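Local atomic coordinates of putative cellulase CEL6 (Mycobacterium tuberculosis, PDB entry 1UP3), a protein that probably hydrolyses the beta-1,4-glycosidic bonds of cellulose within the chain, as a family 6 glycoside hydrolase (endoglucanase). Residues Gly55-Tyr60 with Ser106-Ser111; Thr95-Trp100 with Arg141-Thr146. All coordinates share one frame; numbering follows the deposited sequence.

Interaction 1 (Gly55-Tyr60 with Ser106-Ser111)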
# COMPACT_ATOMS: atom_id res chain seq x y z
N GLY A 55 12.07 9.14 13.73
CA GLY A 55 12.94 8.11 14.25
C GLY A 55 12.50 6.74 13.83
O GLY A 55 13.34 5.90 13.51
N THR A 56 11.19 6.48 13.80
CA THR A 56 10.68 5.18 13.36
C THR A 56 11.06 4.91 11.90
O THR A 56 11.48 3.80 11.54
CB THR A 56 9.16 5.18 13.54
OG1 THR A 56 8.87 5.39 14.94
CG2 THR A 56 8.58 3.82 13.21
N VAL A 57 10.90 5.93 11.07
CA VAL A 57 11.21 5.81 9.65
C VAL A 57 12.71 5.66 9.43
O VAL A 57 13.13 4.81 8.62
CB VAL A 57 10.63 7.00 8.86
CG1 VAL A 57 11.20 7.09 7.44
CG2 VAL A 57 9.13 6.91 8.85
N ALA A 58 13.52 6.45 10.15
CA ALA A 58 14.98 6.34 9.99
C ALA A 58 15.46 4.93 10.40
O ALA A 58 16.35 4.36 9.76
CB ALA A 58 15.68 7.38 10.80
N ARG A 59 14.87 4.38 11.45
CA ARG A 59 15.22 3.04 11.94
C ARG A 59 14.91 2.01 10.86
O ARG A 59 15.72 1.15 10.55
CB ARG A 59 14.41 2.72 13.21
CG ARG A 59 14.64 1.37 13.80
CD ARG A 59 13.78 1.14 15.03
NE ARG A 59 14.00 -0.17 15.60
CZ ARG A 59 13.41 -1.27 15.17
NH1 ARG A 59 12.55 -1.21 14.16
NH2 ARG A 59 13.67 -2.43 15.74
N TYR A 60 13.72 2.10 10.30
CA TYR A 60 13.28 1.09 9.32
C TYR A 60 14.09 1.17 8.03
O TYR A 60 14.56 0.13 7.51
CB TYR A 60 11.78 1.24 9.04
CG TYR A 60 11.19 0.03 8.34
CD1 TYR A 60 10.70 -1.05 9.08
CD2 TYR A 60 11.03 -0.00 6.98
CE1 TYR A 60 10.15 -2.14 8.46
CE2 TYR A 60 10.47 -1.11 6.35
CZ TYR A 60 10.05 -2.17 7.10
OH TYR A 60 9.46 -3.27 6.49
N SER A 106 11.77 13.98 7.29
CA SER A 106 12.97 14.18 8.09
C SER A 106 13.63 12.85 8.38
O SER A 106 14.86 12.72 8.35
CB SER A 106 12.63 14.89 9.42
OG SER A 106 12.10 14.02 10.42
N GLY A 107 12.84 11.82 8.60
CA GLY A 107 13.40 10.52 8.88
C GLY A 107 13.92 9.81 7.64
O GLY A 107 14.83 9.00 7.75
N LEU A 108 13.36 10.10 6.47
CA LEU A 108 13.86 9.53 5.22
C LEU A 108 15.26 10.05 4.88
O LEU A 108 16.09 9.30 4.40
CB LEU A 108 12.94 9.83 4.05
CG LEU A 108 11.59 9.07 4.05
CD1 LEU A 108 10.69 9.62 2.95
CD2 LEU A 108 11.77 7.57 3.87
N GLY A 109 15.51 11.34 5.11
CA GLY A 109 16.75 11.98 4.70
C GLY A 109 16.98 11.75 3.22
O GLY A 109 16.15 12.13 2.40
N SER A 110 18.14 11.16 2.90
CA SER A 110 18.47 10.83 1.52
C SER A 110 18.50 9.32 1.30
O SER A 110 19.11 8.85 0.34
CB SER A 110 19.82 11.46 1.14
OG SER A 110 19.68 12.85 0.94
N SER A 111 17.82 8.57 2.19
CA SER A 111 17.87 7.11 2.15
C SER A 111 16.91 6.51 1.13
O SER A 111 15.83 7.08 0.85
CB SER A 111 17.60 6.53 3.52
OG SER A 111 18.54 7.07 4.45
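Apolar packing between Val57 and Leu108 makes up the side-chain half of this contact. The CB of Val57 is directed at the facing helix, and with CG1 anti to the backbone N (chi1 167°) that methyl meets Leu108 CD2 at 3.6 Å. The same CG1 lies 3.9 Å from Leu108 CG, so it rests on the branched end of the leucine, and it is also 3.8 Å from the backbone N of Leu108. The CB of Leu108 points away from segment 55-60; only the end of its side chain turns back, where it also touches, among others, Ala113 and Ile115 of the strand 113-117 and Thr61.

Two helices of the alpha/beta fold of family 6 meet here, both packed on the outside of its parallel sheet: 50-66 along its middle, and 94-108 at its C-terminal end. Between 55-60 and 106-111 the closest approach is backbone to backbone. Gly107, with no side chain between the two helices, lets its CA come within 4.6 Å of Ala58 CA.

Polar contact is limited to a CA-H...O interaction, in which Ala58 CA stands 3.5 Å from Gly107 O with a bent angle of 120° at the hydrogen; the Ala58 methyl touches the same oxygen. Directly beyond, Gly109 takes positive phi and the chain reverses through a type II' turn, closed by a 2.9 Å hydrogen bond from Ser111 N to Leu108 O.

Interaction 2 (Thr95-Trp100 with Arg141-Thr146)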
# COMPACT_ATOMS: atom_id res chain seq x y z
N THR A 95 -3.55 20.24 9.45
CA THR A 95 -2.34 20.72 10.11
C THR A 95 -1.51 19.58 10.73
O THR A 95 -0.28 19.52 10.58
CB THR A 95 -2.74 21.71 11.18
OG1 THR A 95 -3.26 22.87 10.54
CG2 THR A 95 -1.52 22.20 11.95
N ASP A 96 -2.19 18.69 11.42
CA ASP A 96 -1.55 17.54 12.04
C ASP A 96 -0.92 16.67 10.96
O ASP A 96 0.22 16.22 11.09
CB ASP A 96 -2.54 16.71 12.82
CG ASP A 96 -3.10 17.40 14.04
OD1 ASP A 96 -2.41 18.18 14.69
OD2 ASP A 96 -4.30 17.19 14.40
N TYR A 97 -1.67 16.42 9.88
CA TYR A 97 -1.16 15.55 8.83
C TYR A 97 0.09 16.15 8.19
O TYR A 97 1.08 15.45 7.91
CB TYR A 97 -2.25 15.33 7.77
CG TYR A 97 -1.85 14.33 6.70
CD1 TYR A 97 -1.90 12.96 6.95
CD2 TYR A 97 -1.34 14.74 5.47
CE1 TYR A 97 -1.49 12.04 6.03
CE2 TYR A 97 -0.94 13.78 4.51
CZ TYR A 97 -1.02 12.45 4.82
OH TYR A 97 -0.62 11.48 3.92
N ARG A 98 0.05 17.45 7.93
CA ARG A 98 1.23 18.08 7.37
C ARG A 98 2.46 17.97 8.26
O ARG A 98 3.59 17.76 7.79
CB ARG A 98 0.95 19.53 6.99
CG ARG A 98 -0.06 19.68 5.93
CD ARG A 98 -0.64 21.05 5.99
NE ARG A 98 0.04 21.90 5.06
CZ ARG A 98 -0.46 22.17 3.85
NH1 ARG A 98 -1.64 21.67 3.49
NH2 ARG A 98 0.21 22.93 3.01
N GLY A 99 2.28 18.08 9.53
CA GLY A 99 3.39 17.95 10.45
C GLY A 99 3.95 16.54 10.45
O GLY A 99 5.17 16.32 10.54
N TRP A 100 3.04 15.59 10.32
CA TRP A 100 3.40 14.17 10.20
C TRP A 100 4.24 13.91 8.96
O TRP A 100 5.27 13.26 9.06
CB TRP A 100 2.14 13.34 10.16
CG TRP A 100 2.33 11.83 10.27
CD1 TRP A 100 2.78 11.13 11.37
CD2 TRP A 100 1.94 10.84 9.29
NE1 TRP A 100 2.71 9.77 11.12
CE2 TRP A 100 2.19 9.56 9.87
CE3 TRP A 100 1.38 10.89 8.00
CZ2 TRP A 100 1.92 8.36 9.18
CZ3 TRP A 100 1.13 9.73 7.33
CH2 TRP A 100 1.39 8.46 7.93
N ARG A 141 -1.09 16.24 -2.28
CA ARG A 141 -0.08 17.03 -2.99
C ARG A 141 1.07 17.45 -2.07
O ARG A 141 2.25 17.42 -2.47
CB ARG A 141 -0.73 18.26 -3.64
CG ARG A 141 0.27 19.00 -4.54
CD ARG A 141 -0.29 20.26 -5.24
NE ARG A 141 -1.72 20.20 -5.36
CZ ARG A 141 -2.64 20.90 -4.70
NH1 ARG A 141 -2.34 21.90 -3.87
NH2 ARG A 141 -3.92 20.58 -4.94
N TYR A 142 0.76 17.81 -0.83
CA TYR A 142 1.77 18.17 0.16
C TYR A 142 2.73 16.98 0.40
O TYR A 142 3.94 17.14 0.43
CB TYR A 142 1.12 18.61 1.47
CG TYR A 142 2.13 19.15 2.46
CD1 TYR A 142 2.58 20.44 2.36
CD2 TYR A 142 2.69 18.33 3.44
CE1 TYR A 142 3.54 20.95 3.23
CE2 TYR A 142 3.65 18.83 4.33
CZ TYR A 142 4.08 20.15 4.19
OH TYR A 142 5.04 20.71 5.03
N ALA A 143 2.16 15.78 0.54
CA ALA A 143 2.97 14.59 0.69
C ALA A 143 3.91 14.38 -0.49
O ALA A 143 5.08 14.12 -0.30
CB ALA A 143 2.09 13.38 0.89
N VAL A 144 3.42 14.51 -1.71
CA VAL A 144 4.24 14.34 -2.88
C VAL A 144 5.36 15.36 -2.87
O VAL A 144 6.54 15.03 -3.05
CB VAL A 144 3.42 14.47 -4.19
CG1 VAL A 144 4.34 14.56 -5.40
CG2 VAL A 144 2.46 13.29 -4.34
N ASP A 145 5.00 16.63 -2.66
CA ASP A 145 5.99 17.71 -2.74
C ASP A 145 7.07 17.58 -1.68
O ASP A 145 8.21 17.97 -1.92
CB ASP A 145 5.32 19.07 -2.54
CG ASP A 145 4.49 19.53 -3.74
OD1 ASP A 145 4.57 18.94 -4.85
OD2 ASP A 145 3.79 20.57 -3.64
N THR A 146 6.72 17.05 -0.51
CA THR A 146 7.66 16.98 0.62
C THR A 146 8.50 15.72 0.59
O THR A 146 9.70 15.75 0.87
CB THR A 146 6.87 17.08 1.91
OG1 THR A 146 6.06 18.27 1.85
CG2 THR A 146 7.78 17.29 3.12
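Tyr142 and Arg98 bury most of the surface in this contact, the arginine folded over one face of the phenol ring. The aliphatic part arrives first: Arg98 CG sits over that face, 4.1 Å from the ring centroid, in a CH-pi contact, while Arg98 CB lies 3.9 Å from Tyr142 CE2. A bend at chi3 then carries the guanidinium over the CD1-CE1 half of that same face, where Arg98 NH2 comes to 3.5 Å from Tyr142 CD1. The cation-pi contact is off-centre, 35° from the ring normal, and the two planes are inclined by 37°. Tyr142 reaches across because its ring carbon CG is anti to the backbone N (chi1 -173°), and its hydroxyl is hydrogen-bonded to Asp102, one turn further along the arginine's helix.

Helices 94-108 and 130-147, two long helices of the alpha/beta fold, one after strand 72-75 and one after strand 113-117, are joined here by side chains.

Over the opposite face of the ring, toward the rim, lies Thr146 OG1, which donates a 2.8 Å hydrogen bond to Tyr142 O. Thr146 N reaches that same oxygen from the other side of its carbonyl plane. Deeper in, Tyr97 OH approaches Ala143 CB only loosely, and its hydrogen bond goes to Glu118.

From the N terminus, the chain runs through helix 50-66, strand 72-75, helix 94-108, strand 113-117 and helix 130-147. Interaction 1 closes the loop from 55-60 to 106-111 and interaction 2 the one from 95-100 to 141-146; as the second opens before the first has closed, the two cross. Helix 94-108 serves both, its 95-100 part entering interaction 2 and its C-terminal end interaction 1. The contacts do not touch: their centres are 16 Å apart and their nearest atoms about 7 Å. Three long helices beside the parallel sheet, taken in chain order, are thus joined, with 94-108 as the shared member.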